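Local coordinates for protein fanconi-associated nuclease 1 homolog (Pseudomonas aeruginosa, PDB 5Y7Q) that is a bacterial homolog of Fanconi-associated nuclease 1, a multidomain protein that combines helix-turn-helix and SAP-type domains with a VRR-NUC nuclease-family domain, at residues G264-P269 with G277-L282; A402-E407 with L496-D501; R509-R514 with R565-A570; L529-P534 with R538-E543. All blocks are in the same frame, centred on the assembly; numbering follows the deposited sequence.

Interaction 1. Residues G264-P269 with G277-L282; sequences GLPGEP and GRRVKL
Pro269 and Arg279 mark the closest backbone approach, their CA atoms 8.2 Å apart, where the irregular loop 264-269 leaves helix 258-264 and passes alongside helix 273-292. Arg279 spans this gap and has the largest share of the buried surface. Its CG stands anti to the backbone N (chi1 169°) and the chain stays extended until it bends at chi3, which carries the guanidinium in among the loop carbonyls. Glu268 O lies over the centre of one guanidinium face, while Arg279 NH2 comes within 3.2 Å of Pro266 O. At the other end, Arg279 NH1 lies 3.6 Å from Pro269 CG and forms a salt bridge with Glu276, three residues earlier on the same helix. Pro266 slides past the aliphatic part of the arginine, with CG 4.1 Å from Arg279 CD. Deeper in, Leu265 CD1 meets Leu282 CD2 at 4.0 Å, and Leu265 touches Leu245 of helix 236-253. The loop lies back against the helix it leads into, connecting consecutive helices in an all-helical part of the chain.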
loop_
_atom_site.group_PDB
_atom_site.type_symbol
_atom_site.label_atom_id
_atom_site.label_comp_id
_atom_site.label_asym_id
_atom_site.label_seq_id
_atom_site.Cartn_x
_atom_site.Cartn_y
_atom_site.Cartn_z
ATOM N N GLY A 264 4.736 20.984 13.337
ATOM C CA GLY A 264 3.604 20.244 13.883
ATOM C C GLY A 264 3.899 18.808 14.262
ATOM O O GLY A 264 3.325 18.295 15.231
ATOM N N LEU A 265 4.777 18.143 13.512
ATOM C CA LEU A 265 5.205 16.794 13.848
ATOM C C LEU A 265 5.878 16.752 15.215
ATOM O O LEU A 265 6.440 17.749 15.683
ATOM C CB LEU A 265 6.186 16.272 12.814
ATOM C CG LEU A 265 5.555 15.589 11.626
ATOM C CD1 LEU A 265 6.562 14.624 11.040
ATOM C CD2 LEU A 265 4.329 14.872 12.086
ATOM N N PRO A 266 5.828 15.609 15.886
ATOM C CA PRO A 266 6.675 15.432 17.065
ATOM C C PRO A 266 8.117 15.236 16.629
ATOM O O PRO A 266 8.395 14.600 15.610
ATOM C CB PRO A 266 6.102 14.177 17.730
ATOM C CG PRO A 266 5.414 13.448 16.617
ATOM C CD PRO A 266 4.899 14.487 15.682
ATOM N N GLY A 267 9.028 15.846 17.376
ATOM C CA GLY A 267 10.443 15.611 17.190
ATOM C C GLY A 267 10.904 14.330 17.856
ATOM O O GLY A 267 11.677 13.561 17.275
ATOM N N GLU A 268 10.434 14.088 19.080
ATOM C CA GLU A 268 10.786 12.868 19.791
ATOM C C GLU A 268 10.126 11.659 19.120
ATOM O O GLU A 268 9.024 11.770 18.575
ATOM C CB GLU A 268 10.349 12.959 21.253
ATOM C CG GLU A 268 10.926 14.143 22.035
ATOM C CD GLU A 268 9.855 15.130 22.501
ATOM O OE1 GLU A 268 8.918 15.409 21.718
ATOM O OE2 GLU A 268 9.952 15.621 23.651
ATOM N N PRO A 269 10.781 10.496 19.129
ATOM C CA PRO A 269 10.150 9.293 18.568
ATOM C C PRO A 269 9.027 8.756 19.456
ATOM O O PRO A 269 9.046 8.891 20.683
ATOM C CB PRO A 269 11.312 8.296 18.472
ATOM C CG PRO A 269 12.546 9.148 18.472
ATOM C CD PRO A 269 12.216 10.284 19.390
ATOM N N GLY A 277 6.883 3.799 12.867
ATOM C CA GLY A 277 7.037 3.509 11.451
ATOM C C GLY A 277 6.343 4.528 10.570
ATOM O O GLY A 277 6.931 5.056 9.628
ATOM N N ARG A 278 5.076 4.818 10.868
ATOM C CA ARG A 278 4.339 5.830 10.111
ATOM C C ARG A 278 5.047 7.179 10.156
ATOM O O ARG A 278 5.225 7.840 9.121
ATOM C CB ARG A 278 2.926 5.968 10.672
ATOM C CG ARG A 278 2.287 4.669 11.138
ATOM C CD ARG A 278 1.349 4.127 10.084
ATOM N NE ARG A 278 0.603 5.209 9.467
ATOM C CZ ARG A 278 -0.003 5.108 8.297
ATOM N NH1 ARG A 278 0.056 3.961 7.636
ATOM N NH2 ARG A 278 -0.661 6.153 7.796
ATOM N N ARG A 279 5.442 7.614 11.355
ATOM C CA ARG A 279 6.127 8.900 11.458
ATOM C C ARG A 279 7.374 8.918 10.600
ATOM O O ARG A 279 7.625 9.869 9.840
ATOM C CB ARG A 279 6.527 9.185 12.896
ATOM C CG ARG A 279 7.462 10.363 12.979
ATOM C CD ARG A 279 7.654 10.828 14.390
ATOM N NE ARG A 279 8.884 10.273 14.925
ATOM C CZ ARG A 279 10.045 10.917 14.897
ATOM N NH1 ARG A 279 11.133 10.342 15.402
ATOM N NH2 ARG A 279 10.109 12.141 14.371
ATOM N N VAL A 280 8.166 7.862 10.724
ATOM C CA VAL A 280 9.479 7.798 10.100
ATOM C C VAL A 280 9.346 7.758 8.576
ATOM O O VAL A 280 10.121 8.400 7.847
ATOM C CB VAL A 280 10.222 6.585 10.701
ATOM C CG1 VAL A 280 10.368 5.429 9.704
ATOM C CG2 VAL A 280 11.526 7.009 11.380
ATOM N N LYS A 281 8.317 7.062 8.074
ATOM C CA LYS A 281 8.016 7.114 6.651
ATOM C C LYS A 281 7.711 8.541 6.222
ATOM O O LYS A 281 8.207 9.016 5.188
ATOM C CB LYS A 281 6.841 6.181 6.331
ATOM C CG LYS A 281 6.489 6.112 4.841
ATOM C CD LYS A 281 5.310 5.163 4.555
ATOM C CE LYS A 281 5.033 5.012 3.041
ATOM N NZ LYS A 281 3.730 4.323 2.743
ATOM N N LEU A 282 6.925 9.254 7.030
ATOM C CA LEU A 282 6.519 10.600 6.646
ATOM C C LEU A 282 7.725 11.530 6.544
ATOM O O LEU A 282 7.898 12.242 5.545
ATOM C CB LEU A 282 5.506 11.103 7.658
ATOM C CG LEU A 282 4.732 12.367 7.430
ATOM C CD1 LEU A 282 3.810 12.149 6.287
ATOM C CD2 LEU A 282 3.970 12.605 8.697
#

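Interaction 2. Residues A402-E407 with L496-D501; sequences AVHYVE and LEQALD
The tight part of this small contact is a single side-chain bridge from His404 to Gln498: His404 NE2 donates to Gln498 OE1 at 3.1 Å with an N-H...O angle of 155°. The oxygen sits at the imidazole edge, slightly tilted from the ring plane, and the N-H meets the amide almost head-on to its C=O. Ring and amide planes are turned 72° against each other. Gln498 reaches across because its chain is extended beyond CG. The methyl of Ala402, two residues back on the same side of the strand, lies against the amide, with Ala402 CB 3.7 Å from Gln498 OE1. Around this the contact is loose: the CA atoms of Ala402 and Gln498 are 8.9 Å apart, and all three touching residues are partly exposed. Phe532 of the neighbouring strand touches both His404 and Gln498. One side chain of helix 493-502, in the VRR-NUC region, thus bridges to 402-405, an outermost strand of the mixed beta sheet that contains hairpin 529-543.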
loop_
_atom_site.group_PDB
_atom_site.type_symbol
_atom_site.label_atom_id
_atom_site.label_comp_id
_atom_site.label_asym_id
_atom_site.label_seq_id
_atom_site.Cartn_x
_atom_site.Cartn_y
_atom_site.Cartn_z
ATOM N N ALA A 402 9.455 -25.625 -21.116
ATOM C CA ALA A 402 8.301 -24.821 -20.719
ATOM C C ALA A 402 8.796 -23.557 -20.039
ATOM O O ALA A 402 9.585 -23.629 -19.097
ATOM C CB ALA A 402 7.385 -25.581 -19.765
ATOM N N VAL A 403 8.355 -22.403 -20.511
ATOM C CA VAL A 403 8.879 -21.135 -20.018
ATOM C C VAL A 403 7.729 -20.312 -19.459
ATOM O O VAL A 403 6.692 -20.154 -20.114
ATOM C CB VAL A 403 9.629 -20.368 -21.119
ATOM C CG1 VAL A 403 10.349 -19.190 -20.540
ATOM C CG2 VAL A 403 10.590 -21.294 -21.811
ATOM N N HIS A 404 7.921 -19.787 -18.256
ATOM C CA HIS A 404 6.900 -19.033 -17.547
ATOM C C HIS A 404 7.420 -17.662 -17.147
ATOM O O HIS A 404 8.572 -17.515 -16.718
ATOM C CB HIS A 404 6.442 -19.804 -16.330
ATOM C CG HIS A 404 5.881 -21.145 -16.669
ATOM N ND1 HIS A 404 4.562 -21.334 -17.031
ATOM C CD2 HIS A 404 6.463 -22.364 -16.728
ATOM C CE1 HIS A 404 4.354 -22.614 -17.284
ATOM N NE2 HIS A 404 5.490 -23.259 -17.103
ATOM N N TYR A 405 6.559 -16.664 -17.307
ATOM C CA TYR A 405 6.828 -15.299 -16.882
ATOM C C TYR A 405 6.222 -15.157 -15.489
ATOM O O TYR A 405 4.998 -15.063 -15.343
ATOM C CB TYR A 405 6.217 -14.330 -17.890
ATOM C CG TYR A 405 6.583 -12.878 -17.718
ATOM C CD1 TYR A 405 6.085 -11.913 -18.579
ATOM C CD2 TYR A 405 7.439 -12.473 -16.708
ATOM C CE1 TYR A 405 6.416 -10.582 -18.423
ATOM C CE2 TYR A 405 7.775 -11.149 -16.545
ATOM C CZ TYR A 405 7.261 -10.202 -17.401
ATOM O OH TYR A 405 7.610 -8.877 -17.221
ATOM N N VAL A 406 7.079 -15.101 -14.475
ATOM C CA VAL A 406 6.667 -15.268 -13.085
ATOM C C VAL A 406 7.173 -14.139 -12.192
ATOM O O VAL A 406 6.412 -13.622 -11.379
ATOM C CB VAL A 406 7.113 -16.633 -12.553
ATOM C CG1 VAL A 406 6.226 -17.676 -13.136
ATOM C CG2 VAL A 406 8.564 -16.876 -12.909
ATOM N N GLU A 407 8.482 -13.888 -12.191
ATOM C CA GLU A 407 9.112 -12.717 -11.566
ATOM C C GLU A 407 8.736 -12.579 -10.090
ATOM O O GLU A 407 7.982 -11.707 -9.676
ATOM C CB GLU A 407 8.826 -11.419 -12.339
ATOM C CG GLU A 407 7.397 -10.918 -12.436
ATOM C CD GLU A 407 7.307 -9.537 -13.075
ATOM O OE1 GLU A 407 8.337 -8.819 -13.087
ATOM O OE2 GLU A 407 6.211 -9.181 -13.572
ATOM N N LEU A 496 2.463 -25.075 -11.072
ATOM C CA LEU A 496 2.703 -25.609 -9.734
ATOM C C LEU A 496 3.386 -26.966 -9.801
ATOM O O LEU A 496 4.349 -27.222 -9.073
ATOM C CB LEU A 496 1.392 -25.737 -8.969
ATOM C CG LEU A 496 1.611 -26.163 -7.520
ATOM C CD1 LEU A 496 2.501 -25.139 -6.827
ATOM C CD2 LEU A 496 0.275 -26.313 -6.797
ATOM N N GLU A 497 2.878 -27.861 -10.647
ATOM C CA GLU A 497 3.393 -29.223 -10.662
ATOM C C GLU A 497 4.820 -29.243 -11.203
ATOM O O GLU A 497 5.728 -29.832 -10.591
ATOM C CB GLU A 497 2.455 -30.124 -11.472
ATOM C CG GLU A 497 1.902 -31.360 -10.716
ATOM C CD GLU A 497 1.285 -31.040 -9.339
ATOM O OE1 GLU A 497 1.924 -31.359 -8.308
ATOM O OE2 GLU A 497 0.161 -30.482 -9.283
ATOM N N GLN A 498 5.052 -28.541 -12.319
ATOM C CA GLN A 498 6.416 -28.415 -12.831
ATOM C C GLN A 498 7.343 -27.785 -11.796
ATOM O O GLN A 498 8.451 -28.280 -11.570
ATOM C CB GLN A 498 6.419 -27.621 -14.135
ATOM C CG GLN A 498 5.557 -28.278 -15.193
ATOM C CD GLN A 498 5.544 -27.529 -16.504
ATOM O OE1 GLN A 498 5.790 -26.329 -16.545
ATOM N NE2 GLN A 498 5.262 -28.244 -17.591
ATOM N N ALA A 499 6.895 -26.724 -11.117
ATOM C CA ALA A 499 7.741 -26.142 -10.081
ATOM C C ALA A 499 8.045 -27.156 -8.979
ATOM O O ALA A 499 9.194 -27.281 -8.541
ATOM C CB ALA A 499 7.078 -24.897 -9.510
ATOM N N LEU A 500 7.044 -27.938 -8.574
ATOM C CA LEU A 500 7.224 -28.863 -7.465
ATOM C C LEU A 500 8.245 -29.925 -7.809
ATOM O O LEU A 500 9.128 -30.247 -7.002
ATOM C CB LEU A 500 5.897 -29.513 -7.101
ATOM C CG LEU A 500 4.934 -28.672 -6.262
ATOM C CD1 LEU A 500 3.899 -29.594 -5.636
ATOM C CD2 LEU A 500 5.662 -27.896 -5.178
ATOM N N ASP A 501 8.120 -30.505 -8.993
ATOM C CA ASP A 501 8.959 -31.641 -9.312
ATOM C C ASP A 501 10.322 -31.245 -9.877
ATOM O O ASP A 501 11.262 -32.043 -9.786
ATOM C CB ASP A 501 8.175 -32.585 -10.233
ATOM C CG ASP A 501 6.979 -33.257 -9.496
ATOM O OD1 ASP A 501 7.189 -34.297 -8.815
ATOM O OD2 ASP A 501 5.834 -32.734 -9.579
#

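Interaction 3. Residues R509-R514 with R565-A570; sequences RAWFER and REMPVA
Met567 and Trp511 form a Met-aromatic contact between the loop leading into strand 569-577 and helix 505-517. The sulfur approaches the pyrrole side of the indole obliquely, with Met567 SD 4.3 Å from the centroid of the Trp511 five-membered ring and 62° off its normal. Its nearest ring atom is the nitrogen, Met567 SD to Trp511 NE1 being 3.3 Å. The two side chains slide past each other in opposite directions. Met567 CG is anti to the carbonyl carbon (chi1 -83°), and a bend at chi2 turns the sulfur and its methyl group toward the helix.

Apolar contact extends the pairing. The terminal methyl of Met567, CE, rests 3.8 Å from Ala510 CB and also lies within 3.6 Å of Trp511 NE1, filling the angle between these two consecutive helix residues. Beyond it, Trp511 packs on Met541 of the sheet and on Phe561 of helix 553-564, while Met567 touches Tyr539.

The charged group plays a lesser part. Arg565 brings its guanidinium edge to the methyl of Ala510, with NE 3.9 Å from CB, in a contact nearer the surface than the methionine.

With apolar and polarisable groups meeting and no directional polar bond linking the two segments, helix and loop are probably held together mainly by dispersion and exclusion of water.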
loop_
_atom_site.group_PDB
_atom_site.type_symbol
_atom_site.label_atom_id
_atom_site.label_comp_id
_atom_site.label_asym_id
_atom_site.label_seq_id
_atom_site.Cartn_x
_atom_site.Cartn_y
_atom_site.Cartn_z
ATOM N N ARG A 509 14.588 -24.065 0.383
ATOM C CA ARG A 509 14.978 -23.607 1.707
ATOM C C ARG A 509 15.838 -22.355 1.620
ATOM O O ARG A 509 15.611 -21.394 2.361
ATOM C CB ARG A 509 15.710 -24.719 2.460
ATOM C CG ARG A 509 16.394 -24.247 3.704
ATOM C CD ARG A 509 16.336 -25.319 4.744
ATOM N NE ARG A 509 15.127 -25.214 5.558
ATOM C CZ ARG A 509 14.888 -25.975 6.622
ATOM N NH1 ARG A 509 13.773 -25.818 7.313
ATOM N NH2 ARG A 509 15.774 -26.896 6.995
ATOM N N ALA A 510 16.822 -22.335 0.718
ATOM C CA ALA A 510 17.690 -21.163 0.619
ATOM C C ALA A 510 16.870 -19.898 0.347
ATOM O O ALA A 510 16.941 -18.914 1.099
ATOM C CB ALA A 510 18.746 -21.388 -0.461
ATOM N N TRP A 511 16.054 -19.925 -0.707
ATOM C CA TRP A 511 15.213 -18.777 -1.023
ATOM C C TRP A 511 14.322 -18.401 0.153
ATOM O O TRP A 511 14.240 -17.230 0.531
ATOM C CB TRP A 511 14.366 -19.068 -2.261
ATOM C CG TRP A 511 15.176 -19.310 -3.459
ATOM C CD1 TRP A 511 16.398 -18.761 -3.756
ATOM C CD2 TRP A 511 14.869 -20.203 -4.520
ATOM N NE1 TRP A 511 16.863 -19.255 -4.954
ATOM C CE2 TRP A 511 15.943 -20.146 -5.443
ATOM C CE3 TRP A 511 13.800 -21.054 -4.782
ATOM C CZ2 TRP A 511 15.960 -20.897 -6.610
ATOM C CZ3 TRP A 511 13.818 -21.798 -5.946
ATOM C CH2 TRP A 511 14.892 -21.717 -6.845
ATOM N N PHE A 512 13.651 -19.384 0.751
ATOM C CA PHE A 512 12.660 -19.098 1.790
ATOM C C PHE A 512 13.301 -18.429 3.001
ATOM O O PHE A 512 12.734 -17.492 3.586
ATOM C CB PHE A 512 11.939 -20.388 2.189
ATOM C CG PHE A 512 11.033 -20.925 1.113
ATOM C CD1 PHE A 512 10.858 -20.226 -0.084
ATOM C CD2 PHE A 512 10.337 -22.101 1.299
ATOM C CE1 PHE A 512 10.028 -20.706 -1.089
ATOM C CE2 PHE A 512 9.490 -22.577 0.305
ATOM C CZ PHE A 512 9.338 -21.886 -0.890
ATOM N N GLU A 513 14.500 -18.873 3.378
ATOM C CA GLU A 513 15.189 -18.225 4.483
ATOM C C GLU A 513 15.653 -16.826 4.103
ATOM O O GLU A 513 15.662 -15.926 4.956
ATOM C CB GLU A 513 16.364 -19.083 4.948
ATOM C CG GLU A 513 16.564 -19.096 6.460
ATOM C CD GLU A 513 15.924 -20.306 7.133
ATOM O OE1 GLU A 513 16.315 -21.455 6.821
ATOM O OE2 GLU A 513 15.021 -20.099 7.976
ATOM N N ARG A 514 16.019 -16.606 2.837
ATOM C CA ARG A 514 16.408 -15.251 2.443
ATOM C C ARG A 514 15.225 -14.292 2.528
ATOM O O ARG A 514 15.367 -13.158 3.005
ATOM C CB ARG A 514 17.000 -15.236 1.032
ATOM C CG ARG A 514 17.638 -13.893 0.655
ATOM C CD ARG A 514 18.253 -13.910 -0.737
ATOM N NE ARG A 514 17.981 -12.678 -1.476
ATOM C CZ ARG A 514 18.793 -11.624 -1.525
ATOM N NH1 ARG A 514 19.961 -11.628 -0.870
ATOM N NH2 ARG A 514 18.423 -10.560 -2.237
ATOM N N ARG A 565 25.148 -20.014 -4.657
ATOM C CA ARG A 565 24.612 -21.346 -4.409
ATOM C C ARG A 565 24.780 -22.287 -5.592
ATOM O O ARG A 565 24.274 -23.415 -5.543
ATOM C CB ARG A 565 23.121 -21.267 -4.069
ATOM C CG ARG A 565 22.826 -21.267 -2.602
ATOM C CD ARG A 565 22.766 -19.871 -2.108
ATOM N NE ARG A 565 22.289 -19.859 -0.740
ATOM C CZ ARG A 565 22.978 -19.381 0.281
ATOM N NH1 ARG A 565 24.186 -18.870 0.065
ATOM N NH2 ARG A 565 22.452 -19.407 1.507
ATOM N N GLU A 566 25.436 -21.846 -6.659
ATOM C CA GLU A 566 25.392 -22.548 -7.941
ATOM C C GLU A 566 23.938 -22.880 -8.288
ATOM O O GLU A 566 23.563 -24.024 -8.550
ATOM C CB GLU A 566 26.291 -23.799 -7.946
ATOM C CG GLU A 566 27.818 -23.525 -7.835
ATOM C CD GLU A 566 28.662 -24.200 -8.941
ATOM O OE1 GLU A 566 28.084 -24.857 -9.839
ATOM O OE2 GLU A 566 29.912 -24.069 -8.917
ATOM N N MET A 567 23.116 -21.870 -8.225
ATOM C CA MET A 567 21.791 -21.956 -8.802
ATOM C C MET A 567 21.839 -21.546 -10.264
ATOM O O MET A 567 22.641 -20.690 -10.657
ATOM C CB MET A 567 20.814 -21.052 -8.058
ATOM C CG MET A 567 20.244 -21.685 -6.813
ATOM S SD MET A 567 19.877 -20.481 -5.536
ATOM C CE MET A 567 19.511 -21.576 -4.164
ATOM N N PRO A 568 21.007 -22.163 -11.049
ATOM C CA PRO A 568 20.947 -21.851 -12.479
ATOM C C PRO A 568 20.205 -20.559 -12.807
ATOM O O PRO A 568 19.006 -20.581 -13.080
ATOM C CB PRO A 568 20.226 -23.073 -13.053
ATOM C CG PRO A 568 19.363 -23.523 -11.934
ATOM C CD PRO A 568 20.191 -23.331 -10.702
ATOM N N VAL A 569 20.893 -19.427 -12.768
ATOM C CA VAL A 569 20.381 -18.163 -13.278
ATOM C C VAL A 569 21.161 -17.756 -14.518
ATOM O O VAL A 569 22.334 -18.106 -14.695
ATOM C CB VAL A 569 20.497 -17.061 -12.220
ATOM C CG1 VAL A 569 19.535 -17.308 -11.087
ATOM C CG2 VAL A 569 21.944 -17.012 -11.719
ATOM N N ALA A 570 20.501 -16.992 -15.376
ATOM C CA ALA A 570 21.149 -16.384 -16.531
ATOM C C ALA A 570 20.450 -15.066 -16.830
ATOM O O ALA A 570 19.272 -14.892 -16.500
ATOM C CB ALA A 570 21.096 -17.297 -17.757
#

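Interaction 4. Residues L529-P534 with R538-E543; sequences LIQFWP and RYRMVE
Arg540 O receives the shortest backbone bond between these strands, from Gln531 N at 2.8 Å with an N-H...O angle of 172°. Arg540 O also takes a CA-H...O contact from Ile530 CA, 3.5 Å away. The return bond runs from Arg540 N to Gln531 O, and equivalent reciprocal pairs join Leu529 to Val542 and Trp533 to Arg538. Non-hydrogen-bonded pairs, Ile530 with Met541 and Phe532 with Tyr539, alternate with them.

This is a regular antiparallel beta hairpin, its strands at 156°, and it forms the middle of the mixed sheet: strand 402-405 pairs with its first arm and strand 569-577 with its second.

The side chains divide between two faces. On one, Ile530 and Met541 lie side by side and point the same way, with CD1 and CE 3.8 Å apart, while Phe532 CD1 leans on Tyr539 CB at 3.7 Å. Helix 493-502 covers Phe532.

On the other face, the guanidinium of Arg538 lies flat on the indole of Trp533, planes 19° apart, in a cation-pi stack with CZ 4.0 Å from the centroid of the six-membered ring. A bend at chi3 folds the arginine over the ring, and its NH2 also bonds to Gln536 in the turn. The indole edge meets Arg540, whose CB lies 3.9 Å from Trp533 CZ3. Arg540 then runs alongside Gln531, both side chains pointing the same way.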
loop_
_atom_site.group_PDB
_atom_site.type_symbol
_atom_site.label_atom_id
_atom_site.label_comp_id
_atom_site.label_asym_id
_atom_site.label_seq_id
_atom_site.Cartn_x
_atom_site.Cartn_y
_atom_site.Cartn_z
ATOM N N LEU A 529 11.779 -14.671 -15.833
ATOM C CA LEU A 529 11.312 -15.926 -16.389
ATOM C C LEU A 529 11.904 -17.102 -15.635
ATOM O O LEU A 529 12.950 -17.015 -14.981
ATOM C CB LEU A 529 11.675 -16.071 -17.870
ATOM C CG LEU A 529 11.282 -15.008 -18.882
ATOM C CD1 LEU A 529 11.756 -15.466 -20.249
ATOM C CD2 LEU A 529 9.801 -14.753 -18.907
ATOM N N ILE A 530 11.228 -18.224 -15.776
ATOM C CA ILE A 530 11.757 -19.487 -15.311
ATOM C C ILE A 530 11.413 -20.558 -16.357
ATOM O O ILE A 530 10.284 -20.620 -16.859
ATOM C CB ILE A 530 11.197 -19.811 -13.910
ATOM C CG1 ILE A 530 11.897 -21.062 -13.332
ATOM C CG2 ILE A 530 9.634 -19.900 -13.958
ATOM C CD1 ILE A 530 11.751 -21.272 -11.806
ATOM N N GLN A 531 12.387 -21.371 -16.733
ATOM C CA GLN A 531 12.118 -22.421 -17.697
ATOM C C GLN A 531 12.418 -23.778 -17.076
ATOM O O GLN A 531 13.362 -23.933 -16.288
ATOM C CB GLN A 531 12.890 -22.231 -19.018
ATOM C CG GLN A 531 14.180 -21.455 -18.968
ATOM C CD GLN A 531 15.023 -21.701 -20.219
ATOM O OE1 GLN A 531 14.547 -22.299 -21.192
ATOM N NE2 GLN A 531 16.280 -21.260 -20.194
ATOM N N PHE A 532 11.573 -24.743 -17.423
ATOM C CA PHE A 532 11.620 -26.087 -16.895
ATOM C C PHE A 532 11.828 -27.063 -18.038
ATOM O O PHE A 532 11.280 -26.897 -19.138
ATOM C CB PHE A 532 10.333 -26.442 -16.141
ATOM C CG PHE A 532 10.073 -25.578 -14.932
ATOM C CD1 PHE A 532 10.886 -25.664 -13.810
ATOM C CD2 PHE A 532 9.006 -24.684 -14.914
ATOM C CE1 PHE A 532 10.643 -24.868 -12.701
ATOM C CE2 PHE A 532 8.761 -23.895 -13.815
ATOM C CZ PHE A 532 9.570 -23.980 -12.711
ATOM N N TRP A 533 12.627 -28.080 -17.755
ATOM C CA TRP A 533 12.774 -29.245 -18.613
ATOM C C TRP A 533 12.292 -30.398 -17.742
ATOM O O TRP A 533 13.070 -30.948 -16.935
ATOM C CB TRP A 533 14.217 -29.423 -19.073
ATOM C CG TRP A 533 14.803 -28.318 -19.963
ATOM C CD1 TRP A 533 14.811 -28.286 -21.336
ATOM C CD2 TRP A 533 15.512 -27.138 -19.535
ATOM N NE1 TRP A 533 15.468 -27.161 -21.784
ATOM C CE2 TRP A 533 15.916 -26.443 -20.705
ATOM C CE3 TRP A 533 15.835 -26.595 -18.282
ATOM C CZ2 TRP A 533 16.623 -25.230 -20.655
ATOM C CZ3 TRP A 533 16.542 -25.386 -18.237
ATOM C CH2 TRP A 533 16.926 -24.721 -19.416
ATOM N N PRO A 534 10.990 -30.712 -17.783
ATOM C CA PRO A 534 10.439 -31.742 -16.880
ATOM C C PRO A 534 10.995 -33.125 -17.101
ATOM O O PRO A 534 10.854 -33.960 -16.202
ATOM C CB PRO A 534 8.928 -31.705 -17.166
ATOM C CG PRO A 534 8.770 -30.913 -18.427
ATOM C CD PRO A 534 9.924 -29.944 -18.452
ATOM N N ARG A 538 14.819 -30.202 -14.491
ATOM C CA ARG A 538 15.790 -29.125 -14.351
ATOM C C ARG A 538 15.149 -27.767 -14.609
ATOM O O ARG A 538 14.110 -27.648 -15.272
ATOM C CB ARG A 538 16.985 -29.328 -15.299
ATOM C CG ARG A 538 18.272 -28.619 -14.850
ATOM C CD ARG A 538 19.435 -28.871 -15.814
ATOM N NE ARG A 538 19.391 -28.032 -17.016
ATOM C CZ ARG A 538 19.028 -28.461 -18.222
ATOM N NH1 ARG A 538 19.035 -27.621 -19.254
ATOM N NH2 ARG A 538 18.671 -29.733 -18.396
ATOM N N TYR A 539 15.782 -26.729 -14.078
ATOM C CA TYR A 539 15.238 -25.388 -14.218
ATOM C C TYR A 539 16.366 -24.406 -14.463
ATOM O O TYR A 539 17.525 -24.656 -14.126
ATOM C CB TYR A 539 14.429 -24.954 -12.983
ATOM C CG TYR A 539 15.262 -24.425 -11.839
ATOM C CD1 TYR A 539 16.001 -25.279 -11.041
ATOM C CD2 TYR A 539 15.297 -23.073 -11.547
ATOM C CE1 TYR A 539 16.760 -24.809 -9.996
ATOM C CE2 TYR A 539 16.061 -22.590 -10.487
ATOM C CZ TYR A 539 16.796 -23.465 -9.718
ATOM O OH TYR A 539 17.558 -23.005 -8.660
ATOM N N ARG A 540 16.003 -23.285 -15.078
ATOM C CA ARG A 540 16.873 -22.120 -15.123
ATOM C C ARG A 540 16.001 -20.870 -15.086
ATOM O O ARG A 540 14.972 -20.829 -15.755
ATOM C CB ARG A 540 17.738 -22.123 -16.379
ATOM C CG ARG A 540 18.507 -20.859 -16.539
ATOM C CD ARG A 540 19.473 -20.862 -17.717
ATOM N NE ARG A 540 18.788 -20.956 -19.000
ATOM C CZ ARG A 540 19.345 -20.599 -20.146
ATOM N NH1 ARG A 540 20.573 -20.118 -20.134
ATOM N NH2 ARG A 540 18.677 -20.713 -21.289
ATOM N N MET A 541 16.415 -19.866 -14.313
ATOM C CA MET A 541 15.765 -18.560 -14.268
ATOM C C MET A 541 16.483 -17.599 -15.191
ATOM O O MET A 541 17.718 -17.606 -15.271
ATOM C CB MET A 541 15.783 -17.967 -12.865
ATOM C CG MET A 541 14.922 -18.704 -11.907
ATOM S SD MET A 541 15.298 -18.288 -10.204
ATOM C CE MET A 541 14.142 -19.423 -9.488
ATOM N N VAL A 542 15.715 -16.745 -15.853
ATOM C CA VAL A 542 16.264 -15.817 -16.833
ATOM C C VAL A 542 15.700 -14.425 -16.577
ATOM O O VAL A 542 14.492 -14.202 -16.722
ATOM C CB VAL A 542 15.957 -16.269 -18.272
ATOM C CG1 VAL A 542 16.613 -15.325 -19.267
ATOM C CG2 VAL A 542 16.405 -17.762 -18.505
ATOM N N GLU A 543 16.567 -13.492 -16.213
ATOM C CA GLU A 543 16.205 -12.086 -16.225
ATOM C C GLU A 543 16.338 -11.542 -17.643
ATOM O O GLU A 543 17.389 -11.695 -18.276
ATOM C CB GLU A 543 17.092 -11.297 -15.258
ATOM C CG GLU A 543 16.816 -9.796 -15.231
ATOM C CD GLU A 543 15.380 -9.442 -14.833
ATOM O OE1 GLU A 543 14.679 -10.304 -14.251
ATOM O OE2 GLU A 543 14.954 -8.290 -15.107
#

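Interactions 2, 3 and 4 gather around one mixed five-stranded sheet, whereas interaction 1 lies apart in a helical region, its centre about 37 to 45 Å from theirs. Hairpin 529-543 of interaction 4 is the hub. Interaction 2, centres about 7 Å apart, meets it where Ala402 O faces Phe532 N, and interaction 3, centres about 13 Å apart, where Ala570 N faces Met541 O. Helices 493-502 and 505-517, consecutive in the chain, bring interactions 2 and 3 to the same sheet. Interactions 1 and 2 close in turn, while the hairpin falls between the two segments of interaction 3. Segments up to some 170 residues apart in sequence thus build one sheet and its covering helices, most of them in the VRR-NUC region.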